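Local coordinates for fatty acid binding protein homolog (Echinococcus granulosus, PDB 1O8V), which binds fatty acids such as palmitate inside a beta-barrel and has been implicated in the uptake, storage and transport of lipids, at residues A[35-40]-A[56-61]; A[66-71]-A[86-91]; A[80-85]-A[95-100]. All coordinates share one frame; numbering follows the deposited sequence.

Contact 1: A[35-40]-A[56-61]. With PLM (palmitic acid), chain B.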
loop_
_atom_site.group_PDB
_atom_site.type_symbol
_atom_site.label_atom_id
_atom_site.label_comp_id
_atom_site.label_asym_id
_atom_site.label_seq_id
_atom_site.Cartn_x
_atom_site.Cartn_y
_atom_site.Cartn_z
ATOM N N ASN A 35 -8.186 4.826 -10.451
ATOM C CA ASN A 35 -7.552 4.390 -11.685
ATOM C C ASN A 35 -6.734 5.522 -12.341
ATOM O O ASN A 35 -5.875 5.257 -13.203
ATOM C CB ASN A 35 -8.615 3.835 -12.659
ATOM C CG ASN A 35 -9.114 2.425 -12.266
ATOM O OD1 ASN A 35 -8.314 1.572 -11.881
ATOM N ND2 ASN A 35 -10.436 2.170 -12.392
ATOM N N LEU A 36 -7.026 6.754 -11.954
ATOM C CA LEU A 36 -6.371 7.938 -12.520
ATOM C C LEU A 36 -5.094 8.304 -11.755
ATOM O O LEU A 36 -4.079 8.705 -12.344
ATOM C CB LEU A 36 -7.334 9.154 -12.524
ATOM C CG LEU A 36 -8.335 9.360 -13.666
ATOM C CD1 LEU A 36 -9.336 10.457 -13.336
ATOM C CD2 LEU A 36 -7.630 9.642 -14.987
ATOM N N VAL A 37 -5.138 8.175 -10.436
ATOM C CA VAL A 37 -4.111 8.805 -9.602
ATOM C C VAL A 37 -2.794 8.036 -9.565
ATOM O O VAL A 37 -2.731 6.810 -9.728
ATOM C CB VAL A 37 -4.628 9.115 -8.172
ATOM C CG1 VAL A 37 -5.871 10.006 -8.223
ATOM C CG2 VAL A 37 -4.884 7.861 -7.385
ATOM N N LYS A 38 -1.721 8.800 -9.391
ATOM C CA LYS A 38 -0.357 8.285 -9.346
ATOM C C LYS A 38 0.264 8.824 -8.062
ATOM O O LYS A 38 0.907 9.890 -8.063
ATOM C CB LYS A 38 0.442 8.737 -10.566
ATOM C CG LYS A 38 -0.149 8.332 -11.897
ATOM C CD LYS A 38 0.638 8.926 -13.068
ATOM C CE LYS A 38 -0.150 8.852 -14.357
ATOM N NZ LYS A 38 0.736 8.961 -15.553
ATOM N N PRO A 39 0.080 8.121 -6.958
ATOM C CA PRO A 39 0.509 8.651 -5.670
ATOM C C PRO A 39 1.998 8.591 -5.456
ATOM O O PRO A 39 2.733 7.881 -6.148
ATOM C CB PRO A 39 -0.195 7.749 -4.651
ATOM C CG PRO A 39 -0.409 6.501 -5.338
ATOM C CD PRO A 39 -0.559 6.802 -6.805
ATOM N N ASN A 40 2.429 9.350 -4.459
ATOM C CA ASN A 40 3.734 9.186 -3.852
ATOM C C ASN A 40 3.580 8.275 -2.639
ATOM O O ASN A 40 2.479 8.039 -2.126
ATOM C CB ASN A 40 4.315 10.532 -3.421
ATOM C CG ASN A 40 4.648 11.439 -4.593
ATOM O OD1 ASN A 40 5.056 10.983 -5.665
ATOM N ND2 ASN A 40 4.494 12.749 -4.386
ATOM N N GLU A 56 0.522 10.493 -0.815
ATOM C CA GLU A 56 0.051 11.804 -1.259
ATOM C C GLU A 56 -0.448 11.695 -2.694
ATOM O O GLU A 56 0.250 11.176 -3.554
ATOM C CB GLU A 56 1.201 12.824 -1.213
ATOM C CG GLU A 56 1.768 13.102 0.176
ATOM C CD GLU A 56 2.938 14.080 0.151
ATOM O OE1 GLU A 56 3.706 14.073 -0.837
ATOM O OE2 GLU A 56 3.069 14.861 1.119
ATOM N N SER A 57 -1.656 12.181 -2.948
ATOM C CA SER A 57 -2.192 12.258 -4.310
ATOM C C SER A 57 -3.283 13.326 -4.403
ATOM O O SER A 57 -3.720 13.876 -3.391
ATOM C CB SER A 57 -2.733 10.906 -4.774
ATOM O OG SER A 57 -4.007 10.620 -4.218
ATOM N N THR A 58 -3.730 13.596 -5.622
ATOM C CA THR A 58 -4.823 14.533 -5.822
ATOM C C THR A 58 -6.106 14.092 -5.091
ATOM O O THR A 58 -6.923 14.922 -4.718
ATOM C CB THR A 58 -5.071 14.761 -7.332
ATOM O OG1 THR A 58 -6.030 15.811 -7.504
ATOM C CG2 THR A 58 -5.702 13.549 -7.984
ATOM N N PHE A 59 -6.257 12.796 -4.837
ATOM C CA PHE A 59 -7.405 12.292 -4.066
ATOM C C PHE A 59 -7.411 12.785 -2.607
ATOM O O PHE A 59 -8.380 13.387 -2.142
ATOM C CB PHE A 59 -7.394 10.762 -4.119
ATOM C CG PHE A 59 -8.612 10.099 -3.535
ATOM C CD1 PHE A 59 -9.874 10.679 -3.612
ATOM C CD2 PHE A 59 -8.485 8.854 -2.933
ATOM C CE1 PHE A 59 -10.993 10.027 -3.068
ATOM C CE2 PHE A 59 -9.590 8.205 -2.397
ATOM C CZ PHE A 59 -10.839 8.787 -2.469
ATOM N N LYS A 60 -6.322 12.525 -1.897
ATOM C CA LYS A 60 -6.183 12.917 -0.486
ATOM C C LYS A 60 -4.792 12.515 -0.009
ATOM O O LYS A 60 -4.070 11.799 -0.708
ATOM C CB LYS A 60 -7.242 12.233 0.410
ATOM C CG LYS A 60 -7.439 10.736 0.140
ATOM C CD LYS A 60 -8.412 10.071 1.164
ATOM C CE LYS A 60 -9.855 10.064 0.690
ATOM N NZ LYS A 60 -10.730 9.087 1.427
ATOM N N THR A 61 -4.415 12.980 1.172
ATOM C CA THR A 61 -3.230 12.441 1.825
ATOM C C THR A 61 -3.735 11.405 2.802
ATOM O O THR A 61 -4.686 11.676 3.529
ATOM C CB THR A 61 -2.481 13.535 2.588
ATOM O OG1 THR A 61 -1.888 14.453 1.667
ATOM C CG2 THR A 61 -1.285 12.954 3.371
HETATM C C1 PLM B . 0.226 0.629 -3.043
HETATM O O1 PLM B . 0.474 1.140 -4.204
HETATM O O2 PLM B . 1.073 0.912 -2.074
HETATM C C2 PLM B . -1.003 -0.262 -2.876
HETATM C C3 PLM B . -1.924 0.198 -1.757
HETATM C C4 PLM B . -3.209 -0.632 -1.812
HETATM C C5 PLM B . -4.119 -0.292 -0.638
HETATM C C6 PLM B . -5.366 -1.186 -0.558
HETATM C C7 PLM B . -6.349 -1.085 -1.727
HETATM C C8 PLM B . -7.385 -0.027 -1.439
HETATM C C9 PLM B . -8.320 0.273 -2.599
HETATM C CA PLM B . -8.773 1.720 -2.534
HETATM C CB PLM B . -8.535 2.491 -3.806
HETATM C CC PLM B . -8.875 3.977 -3.709
HETATM C CD PLM B . -7.917 4.812 -4.531
HETATM C CE PLM B . -6.814 5.493 -3.738
HETATM C CF PLM B . -5.826 6.177 -4.678
HETATM C CG PLM B . -4.674 6.881 -3.968
#
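The carbonyl oxygen of Glu56 is held by one hydrogen bond and one CA-H...O contact. Asn40 N donates to Glu56 O at 3.0 Å, nearly straight and within the carbonyl plane, while Pro39 CA approaches the same Glu56 O to 3.3 Å. A second, weak bond runs back from Glu56 N to Asn40 O. The two segments run antiparallel in the fatty-acid-binding-protein barrel, where the residues after helix 28-36 meet the turn that follows strand 50-56; this lies close to the helical portal region through which lipids are thought to enter in this family.

Beyond the backbone bonds the side-chain contacts are mostly apolar. Val37 CG1 lies beside its own backbone N and meets the methyl Thr58 CG2 at 3.6 Å, the two side chains crossing obliquely. The other branch, Val37 CG2, touches the palmitate tail, 3.3 Å from PLM CF. Phe59, its CG anti to the backbone N (chi1 -172°), swings its ring away from 35-40 to bring CD2 within 3.8 Å of PLM CE. Ser57 opens an ST turn, its OG accepting from Phe59 N at 3.2 Å, and that same Ser57 OG sits 3.8 Å from the terminal carbon PLM CG.

Contact 2: A[66-71]-A[86-91]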
loop_
_atom_site.group_PDB
_atom_site.type_symbol
_atom_site.label_atom_id
_atom_site.label_comp_id
_atom_site.label_asym_id
_atom_site.label_seq_id
_atom_site.Cartn_x
_atom_site.Cartn_y
_atom_site.Cartn_z
ATOM N N PHE A 66 2.933 2.582 12.527
ATOM C CA PHE A 66 2.834 1.194 12.974
ATOM C C PHE A 66 4.193 0.656 13.431
ATOM O O PHE A 66 5.234 1.239 13.148
ATOM C CB PHE A 66 2.325 0.308 11.827
ATOM C CG PHE A 66 3.193 0.380 10.599
ATOM C CD1 PHE A 66 3.032 1.400 9.707
ATOM C CD2 PHE A 66 4.240 -0.506 10.396
ATOM C CE1 PHE A 66 3.811 1.501 8.609
ATOM C CE2 PHE A 66 5.078 -0.377 9.302
ATOM C CZ PHE A 66 4.850 0.636 8.397
ATOM N N LYS A 67 4.161 -0.454 14.161
ATOM C CA LYS A 67 5.344 -1.245 14.435
ATOM C C LYS A 67 5.207 -2.562 13.713
ATOM O O LYS A 67 4.093 -3.007 13.471
ATOM C CB LYS A 67 5.455 -1.492 15.937
ATOM C CG LYS A 67 5.601 -0.186 16.723
ATOM C CD LYS A 67 5.884 -0.423 18.185
ATOM C CE LYS A 67 7.340 -0.757 18.388
ATOM N NZ LYS A 67 7.683 -1.066 19.813
ATOM N N LEU A 68 6.325 -3.204 13.394
ATOM C CA LEU A 68 6.298 -4.512 12.736
ATOM C C LEU A 68 5.744 -5.575 13.676
ATOM O O LEU A 68 6.065 -5.610 14.876
ATOM C CB LEU A 68 7.674 -4.917 12.268
ATOM C CG LEU A 68 8.343 -4.024 11.212
ATOM C CD1 LEU A 68 9.628 -4.699 10.729
ATOM C CD2 LEU A 68 7.437 -3.779 10.029
ATOM N N GLY A 69 4.890 -6.428 13.143
ATOM C CA GLY A 69 4.384 -7.550 13.922
ATOM C C GLY A 69 3.411 -7.181 15.017
ATOM O O GLY A 69 3.216 -7.962 15.948
ATOM N N GLU A 70 2.790 -6.003 14.898
ATOM C CA GLU A 70 1.830 -5.495 15.876
ATOM C C GLU A 70 0.561 -5.084 15.140
ATOM O O GLU A 70 0.574 -4.102 14.410
ATOM C CB GLU A 70 2.414 -4.285 16.640
ATOM C CG GLU A 70 1.549 -3.758 17.774
ATOM C CD GLU A 70 2.318 -3.007 18.863
ATOM O OE1 GLU A 70 3.568 -3.008 18.856
ATOM O OE2 GLU A 70 1.663 -2.423 19.741
ATOM N N LYS A 71 -0.521 -5.823 15.351
ATOM C CA LYS A 71 -1.800 -5.563 14.675
ATOM C C LYS A 71 -2.262 -4.151 15.001
ATOM O O LYS A 71 -2.094 -3.679 16.131
ATOM C CB LYS A 71 -2.881 -6.605 15.049
ATOM C CG LYS A 71 -4.126 -6.548 14.145
ATOM C CD LYS A 71 -4.229 -7.711 13.132
ATOM C CE LYS A 71 -4.737 -9.003 13.758
ATOM N NZ LYS A 71 -5.303 -8.818 15.129
ATOM N N ILE A 86 1.777 -5.567 9.493
ATOM C CA ILE A 86 2.900 -5.419 8.598
ATOM C C ILE A 86 4.126 -6.106 9.222
ATOM O O ILE A 86 4.458 -5.867 10.377
ATOM C CB ILE A 86 3.183 -3.928 8.370
ATOM C CG1 ILE A 86 2.017 -3.275 7.624
ATOM C CG2 ILE A 86 4.497 -3.785 7.569
ATOM C CD1 ILE A 86 2.118 -1.788 7.439
ATOM N N THR A 87 4.789 -6.950 8.441
ATOM C CA THR A 87 6.075 -7.518 8.817
ATOM C C THR A 87 7.033 -7.416 7.653
ATOM O O THR A 87 6.646 -7.058 6.529
ATOM C CB THR A 87 5.933 -8.990 9.252
ATOM O OG1 THR A 87 5.274 -9.740 8.218
ATOM C CG2 THR A 87 5.034 -9.105 10.452
ATOM N N VAL A 88 8.293 -7.751 7.899
ATOM C CA VAL A 88 9.257 -7.867 6.805
ATOM C C VAL A 88 9.921 -9.238 6.852
ATOM O O VAL A 88 10.444 -9.639 7.907
ATOM C CB VAL A 88 10.334 -6.777 6.837
ATOM C CG1 VAL A 88 11.344 -7.030 5.724
ATOM C CG2 VAL A 88 9.703 -5.403 6.683
ATOM N N GLU A 89 9.892 -9.936 5.723
ATOM C CA GLU A 89 10.372 -11.319 5.613
ATOM C C GLU A 89 11.131 -11.534 4.320
ATOM O O GLU A 89 10.570 -11.398 3.238
ATOM C CB GLU A 89 9.207 -12.309 5.679
ATOM C CG GLU A 89 9.648 -13.781 5.616
ATOM C CD GLU A 89 8.511 -14.782 5.763
ATOM O OE1 GLU A 89 7.326 -14.379 5.763
ATOM O OE2 GLU A 89 8.816 -15.992 5.870
ATOM N N ASN A 90 12.394 -11.928 4.445
ATOM C CA ASN A 90 13.275 -12.125 3.286
ATOM C C ASN A 90 13.226 -10.935 2.332
ATOM O O ASN A 90 13.130 -11.107 1.108
ATOM C CB ASN A 90 12.949 -13.434 2.552
ATOM C CG ASN A 90 13.198 -14.654 3.403
ATOM O OD1 ASN A 90 14.198 -14.733 4.113
ATOM N ND2 ASN A 90 12.292 -15.621 3.336
ATOM N N GLY A 91 13.258 -9.741 2.916
ATOM C CA GLY A 91 13.304 -8.491 2.181
ATOM C C GLY A 91 11.963 -7.927 1.765
ATOM O O GLY A 91 11.925 -6.805 1.299
HETATM O O HOH W 1 2.151 -4.301 12.059
#
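Ile86 meets 66-71 through both its side chain and its carbonyl. Its terminal methyl, CD1, sits over the centre of one face of the Phe66 ring in a CH-pi contact, 3.6 Å from the ring centroid and 6° off the normal. The other branch, Ile86 CG2, packs against Leu68 CD2 at 3.8 Å, so the isoleucine fills the angle between the ring and the leucine. Further along, Leu68 CD1 reaches Val88 CG2 at 4.1 Å. On the polar side Gly69 N donates to Ile86 O at 2.9 Å, lying in the carbonyl plane, and Leu68 CA adds a CA-H...O contact to the same oxygen.

A type II beta turn from Lys67 to Glu70 presents that N-H, with Gly69 at its positive-phi position. Water 1 bridges the turn to the strand: it accepts from Ile86 N at 2.9 Å and lies close to Lys67 O and Glu70 O, with more acceptors about it than it has protons.

Strand 66-67 pairs with 50-56, whose Tyr51 and Met53 touch Phe66, whereas strand 81-89 pairs with 72-75 and 92-98. The turn therefore joins the two parts of the sheet across the break between 66-67 and 72-75.

Contact 3: A[80-85]-A[95-100]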
loop_
_atom_site.group_PDB
_atom_site.type_symbol
_atom_site.label_atom_id
_atom_site.label_comp_id
_atom_site.label_asym_id
_atom_site.label_seq_id
_atom_site.Cartn_x
_atom_site.Cartn_y
_atom_site.Cartn_z
ATOM N N ARG A 80 -12.646 1.945 4.141
ATOM C CA ARG A 80 -12.962 0.736 4.867
ATOM C C ARG A 80 -12.107 0.717 6.117
ATOM O O ARG A 80 -10.911 1.008 6.065
ATOM C CB ARG A 80 -12.663 -0.527 4.054
ATOM C CG ARG A 80 -13.670 -0.844 2.982
ATOM C CD ARG A 80 -13.253 -2.009 2.054
ATOM N NE ARG A 80 -12.112 -1.583 1.251
ATOM C CZ ARG A 80 -10.890 -2.111 1.293
ATOM N NH1 ARG A 80 -10.630 -3.159 2.041
ATOM N NH2 ARG A 80 -9.933 -1.522 0.606
ATOM N N GLU A 81 -12.715 0.298 7.218
ATOM C CA GLU A 81 -12.004 0.055 8.479
ATOM C C GLU A 81 -11.438 -1.354 8.412
ATOM O O GLU A 81 -12.171 -2.316 8.201
ATOM C CB GLU A 81 -12.966 0.163 9.670
ATOM C CG GLU A 81 -13.375 1.596 9.987
ATOM C CD GLU A 81 -14.163 1.729 11.285
ATOM O OE1 GLU A 81 -13.891 0.972 12.246
ATOM O OE2 GLU A 81 -15.047 2.615 11.354
ATOM N N VAL A 82 -10.128 -1.474 8.527
ATOM C CA VAL A 82 -9.494 -2.779 8.440
ATOM C C VAL A 82 -8.562 -3.059 9.588
ATOM O O VAL A 82 -8.047 -2.140 10.210
ATOM C CB VAL A 82 -8.739 -2.937 7.101
ATOM C CG1 VAL A 82 -9.694 -2.701 5.952
ATOM C CG2 VAL A 82 -7.542 -2.003 7.013
ATOM N N ALA A 83 -8.353 -4.334 9.866
ATOM C CA ALA A 83 -7.333 -4.777 10.792
ATOM C C ALA A 83 -6.100 -5.089 9.975
ATOM O O ALA A 83 -6.143 -5.947 9.079
ATOM C CB ALA A 83 -7.789 -5.984 11.545
ATOM N N SER A 84 -5.007 -4.420 10.275
ATOM C CA SER A 84 -3.765 -4.564 9.503
ATOM C C SER A 84 -2.589 -5.083 10.297
ATOM O O SER A 84 -2.551 -4.957 11.518
ATOM C CB SER A 84 -3.408 -3.215 8.865
ATOM O OG SER A 84 -4.460 -2.841 7.991
ATOM N N LEU A 85 -1.613 -5.652 9.584
ATOM C CA LEU A 85 -0.430 -6.225 10.192
ATOM C C LEU A 85 0.665 -6.171 9.148
ATOM O O LEU A 85 0.507 -6.644 8.036
ATOM C CB LEU A 85 -0.679 -7.691 10.590
ATOM C CG LEU A 85 0.415 -8.401 11.388
ATOM C CD1 LEU A 85 0.703 -7.813 12.724
ATOM C CD2 LEU A 85 -0.061 -9.833 11.595
ATOM N N HIS A 95 2.092 -6.737 4.099
ATOM C CA HIS A 95 1.102 -5.854 4.680
ATOM C C HIS A 95 -0.279 -6.459 4.376
ATOM O O HIS A 95 -0.728 -6.443 3.243
ATOM C CB HIS A 95 1.281 -4.486 4.028
ATOM C CG HIS A 95 0.327 -3.420 4.482
ATOM N ND1 HIS A 95 0.389 -2.141 3.966
ATOM C CD2 HIS A 95 -0.686 -3.408 5.391
ATOM C CE1 HIS A 95 -0.566 -1.407 4.497
ATOM N NE2 HIS A 95 -1.213 -2.135 5.384
ATOM N N GLU A 96 -0.930 -7.027 5.396
ATOM C CA GLU A 96 -2.295 -7.538 5.237
ATOM C C GLU A 96 -3.325 -6.544 5.748
ATOM O O GLU A 96 -3.063 -5.814 6.691
ATOM C CB GLU A 96 -2.512 -8.865 5.955
ATOM C CG GLU A 96 -2.386 -8.740 7.465
ATOM C CD GLU A 96 -2.518 -10.076 8.182
ATOM O OE1 GLU A 96 -1.578 -10.904 8.202
ATOM O OE2 GLU A 96 -3.604 -10.262 8.764
ATOM N N GLN A 97 -4.506 -6.566 5.146
ATOM C CA GLN A 97 -5.632 -5.699 5.521
ATOM C C GLN A 97 -6.905 -6.531 5.506
ATOM O O GLN A 97 -7.384 -6.914 4.433
ATOM C CB GLN A 97 -5.803 -4.543 4.539
ATOM C CG GLN A 97 -4.635 -3.607 4.435
ATOM C CD GLN A 97 -4.784 -2.622 3.341
ATOM O OE1 GLN A 97 -5.263 -2.964 2.253
ATOM N NE2 GLN A 97 -4.278 -1.412 3.567
ATOM N N ASP A 98 -7.475 -6.804 6.673
ATOM C CA ASP A 98 -8.694 -7.597 6.787
ATOM C C ASP A 98 -9.873 -6.661 7.010
ATOM O O ASP A 98 -9.965 -6.008 8.051
ATOM C CB ASP A 98 -8.534 -8.559 7.976
ATOM C CG ASP A 98 -9.783 -9.307 8.296
ATOM O OD1 ASP A 98 -10.670 -9.411 7.419
ATOM O OD2 ASP A 98 -9.909 -9.847 9.425
ATOM N N ASP A 99 -10.806 -6.629 6.059
ATOM C CA ASP A 99 -11.963 -5.759 6.153
ATOM C C ASP A 99 -13.224 -6.499 6.617
ATOM O O ASP A 99 -14.306 -5.908 6.673
ATOM C CB ASP A 99 -12.183 -4.956 4.851
ATOM C CG ASP A 99 -12.671 -5.797 3.694
ATOM O OD1 ASP A 99 -13.361 -6.798 3.909
ATOM O OD2 ASP A 99 -12.427 -5.489 2.523
ATOM N N LYS A 100 -13.051 -7.777 6.956
ATOM C CA LYS A 100 -14.091 -8.702 7.481
ATOM C C LYS A 100 -14.866 -9.429 6.383
ATOM O O LYS A 100 -15.632 -10.381 6.681
ATOM C CB LYS A 100 -15.073 -8.042 8.464
ATOM C CG LYS A 100 -14.456 -7.350 9.643
ATOM C CD LYS A 100 -15.553 -6.587 10.407
ATOM C CE LYS A 100 -15.080 -6.019 11.738
ATOM N NZ LYS A 100 -15.419 -4.561 11.858
HETATM O O HOH W 2 -7.665 -3.286 1.135
HETATM O O HOH W 3 -14.414 -2.956 6.742
HETATM O O HOH W 4 -5.442 -8.607 9.931
HETATM O O HOH W 5 0.751 -9.385 7.388
#
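Arg80 leads into the hairpin of strands 81-89 and 92-98, part of the antiparallel wall of the fatty-acid-binding-protein barrel. Its CB points toward 95-100, and CG stands anti to the carbonyl carbon; the chain then runs extended until it bends at chi3 (-68°). Arg80 CD lies 3.6 Å from Asp99 OD2. NE forms a salt bridge with Asp78. Arg80 NH1 donates to Asp99 OD2 at 3.0 Å through a bent hydrogen bond, part of a salt bridge, that uses the anti lone pair of that oxygen, guanidinium and carboxylate planes standing 83° apart. The other oxygen, Asp99 OD1, accepts from the backbone N of Thr101 and Lys102. Arg80 NH2 donates to water 2, which in turn donates to Gln97 OE1 at 2.7 Å. Two carboxylates, of Asp78 and Asp99, thus balance the guanidinium, and Arg80 also touches the bound palmitate.

Beside it, Val82 CG1 packs on Asp99 CB at 3.5 Å. Backbone bonds hold the strands in antiparallel register: Ala83 and Asp98 form a hydrogen-bonded pair, as do Leu85 and Glu96, with the Ser84-Gln97 pair between them non-hydrogen-bonded. The Ala83 N to Asp98 O bond measures 2.9 Å.

Ser84 and Gln97 share the face turned to the palmitate cavity. Ser84 OG and Gln97 NE2, together with His95 NE2, are all hydrogen-bonded to Glu74 OE1, while His95 ND1 is hydrogen-bonded to Arg108 of the palmitate site. On the opposite face Leu85 and Glu96 lie side by side, Leu85 CB being 3.7 Å from Glu96 CG. Two waters tie the Glu96 carboxylate back to the first strand, one shared with Ala83 O, the other with Leu85 O. Past the last pair the chain bends through an Asx turn, in which Lys100 N meets Asp98 OD1 at 2.9 Å from above the carboxylate plane.

Overall arrangement
Contact 1 closes before either of the others opens, whereas contacts 2 and 3 alternate along the chain and share strand 81-89. The centres of contacts 2 and 3 are about 14 Å apart and the two touch, Ile86 CG1 packing on His95 CD2 at 3.5 Å. Contact 1 is about 25 Å from contact 2, on the opposite side of the chain's centre, and about 20 Å from contact 3, centre to centre. All three lie around the barrel that encloses the palmitate; contact 3 is largely within its sheet, while contacts 1 and 2 involve loops and a turn. Contact 1 touches the tail of the lipid, contact 3 borders it through Arg80 and Gln97, and contact 2 lies farther from it.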